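Local coordinates for DUF3256 domain-containing protein (Porphyromonas gingivalis W83, PDB 2P3P), which is of unknown function but carries a DUF3256 domain and has been seen to bind magnesium, at residues P101-R106 / Y154-L159. Numbering follows the deposited sequence.
Sequences PVADSR and YMQVSL
The ring of Y154 has V102 over one face, with CB above the ring's margin rather than its centre and the methyl CG1 closest, 3.9 Å from Y154 CD2, and D104 at its edge, where CG lies in the ring plane and the carboxylate stands almost perpendicular, at 83°. Here two antiparallel sheets of the fold meet strand to strand: 104-111 belongs to the seven-stranded sheet, and 155-159 is an outer strand of the four-stranded one. Their short segments run in broadly the same direction but splay by 58°, consistent with a single backbone-to-backbone bond and with side-chain oxygens accepting the N-H groups of M155 and V157. That backbone bond joins S105 N to M155 O at 2.9 Å, close to the line of the carbonyl; a water bridges that same oxygen to S105 O. Before it, D104, with CG anti to the backbone N, offers the anti lone pair of OD1 to M155 N at 3.1 Å. On the flank, Q156 extends so that OE1 rests 3.4 Å from A103 CB. Outside the pair, T171 OG1 donates a hydrogen bond to A103 O. Beyond the backbone bond, S105 OG also hydrogen-bonds T97 OG1 on strand 90-98, and it accepts the N-H of V157, N to OG 2.8 Å, in an almost straight bond of 172°.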
# COMPACT_ATOMS: atom_id res chain seq x y z
N PRO A 101 -5.06 11.35 -9.24
CA PRO A 101 -6.49 11.71 -9.24
C PRO A 101 -7.45 10.69 -8.61
O PRO A 101 -8.54 11.07 -8.21
CB PRO A 101 -6.80 11.94 -10.73
CG PRO A 101 -5.79 11.20 -11.47
CD PRO A 101 -4.57 11.05 -10.60
N VAL A 102 -7.05 9.42 -8.50
CA VAL A 102 -7.84 8.43 -7.76
C VAL A 102 -6.91 7.46 -7.02
O VAL A 102 -5.98 6.92 -7.61
CB VAL A 102 -8.83 7.65 -8.67
CG1 VAL A 102 -9.80 6.78 -7.82
CG2 VAL A 102 -9.64 8.60 -9.54
N ALA A 103 -7.18 7.25 -5.74
CA ALA A 103 -6.30 6.47 -4.86
C ALA A 103 -6.21 5.04 -5.38
O ALA A 103 -7.22 4.43 -5.69
CB ALA A 103 -6.81 6.52 -3.42
N ASP A 104 -4.98 4.56 -5.57
CA ASP A 104 -4.69 3.28 -6.21
C ASP A 104 -3.31 2.83 -5.77
O ASP A 104 -2.34 3.61 -5.82
CB ASP A 104 -4.83 3.43 -7.74
CG ASP A 104 -4.82 2.10 -8.47
OD1 ASP A 104 -5.49 1.14 -8.01
OD2 ASP A 104 -4.17 2.03 -9.58
N SER A 105 -3.24 1.60 -5.28
CA SER A 105 -2.06 1.06 -4.65
C SER A 105 -1.38 -0.00 -5.51
O SER A 105 -2.04 -0.73 -6.23
CB SER A 105 -2.44 0.43 -3.30
OG SER A 105 -2.95 1.39 -2.39
N ARG A 106 -0.05 -0.12 -5.33
CA ARG A 106 0.75 -1.25 -5.82
C ARG A 106 1.37 -1.87 -4.58
O ARG A 106 1.79 -1.15 -3.68
CB ARG A 106 1.85 -0.77 -6.76
CG ARG A 106 1.35 -0.08 -8.01
CD ARG A 106 2.49 0.36 -9.00
NE ARG A 106 3.51 1.10 -8.27
CZ ARG A 106 4.56 0.51 -7.70
NH1 ARG A 106 4.70 -0.81 -7.84
NH2 ARG A 106 5.41 1.21 -6.95
N TYR A 154 -9.80 0.74 -9.70
CA TYR A 154 -8.91 1.34 -8.70
C TYR A 154 -9.20 0.78 -7.32
O TYR A 154 -10.36 0.59 -6.94
CB TYR A 154 -9.01 2.87 -8.69
CG TYR A 154 -8.83 3.52 -10.04
CD1 TYR A 154 -7.59 3.57 -10.63
CD2 TYR A 154 -9.90 4.11 -10.71
CE1 TYR A 154 -7.39 4.17 -11.86
CE2 TYR A 154 -9.71 4.71 -11.97
CZ TYR A 154 -8.45 4.75 -12.52
OH TYR A 154 -8.18 5.34 -13.76
N MSE A 155 -8.14 0.46 -6.60
CA MSE A 155 -8.25 -0.02 -5.23
C MSE A 155 -7.10 0.53 -4.39
O MSE A 155 -5.94 0.60 -4.81
CB MSE A 155 -8.26 -1.57 -5.16
CG MSE A 155 -9.42 -2.23 -5.92
SE MSE A 155 -9.09 -4.12 -6.16
CE MSE A 155 -10.45 -4.51 -7.58
N GLN A 156 -7.45 0.97 -3.18
CA GLN A 156 -6.49 1.50 -2.23
C GLN A 156 -6.25 0.48 -1.10
O GLN A 156 -7.19 0.00 -0.44
CB GLN A 156 -7.02 2.81 -1.62
CG GLN A 156 -6.03 3.43 -0.62
CD GLN A 156 -6.43 4.82 -0.18
OE1 GLN A 156 -7.59 5.25 -0.40
NE2 GLN A 156 -5.54 5.48 0.50
N VAL A 157 -4.99 0.15 -0.90
CA VAL A 157 -4.58 -0.74 0.15
C VAL A 157 -4.01 -0.00 1.37
O VAL A 157 -3.26 0.95 1.22
CB VAL A 157 -3.51 -1.65 -0.41
CG1 VAL A 157 -2.92 -2.54 0.68
CG2 VAL A 157 -4.10 -2.50 -1.60
N SER A 158 -4.36 -0.51 2.55
CA SER A 158 -3.74 -0.09 3.83
C SER A 158 -3.19 -1.32 4.58
O SER A 158 -3.95 -2.13 5.09
CB SER A 158 -4.75 0.58 4.73
OG SER A 158 -4.10 1.18 5.84
N LEU A 159 -1.89 -1.45 4.62
CA LEU A 159 -1.26 -2.48 5.48
C LEU A 159 -1.28 -1.99 6.93
O LEU A 159 -0.96 -0.81 7.23
CB LEU A 159 0.18 -2.70 4.97
CG LEU A 159 1.03 -3.72 5.67
CD1 LEU A 159 0.40 -5.10 5.62
CD2 LEU A 159 2.42 -3.68 4.99
O HOH W 1 -4.57 -1.76 -5.43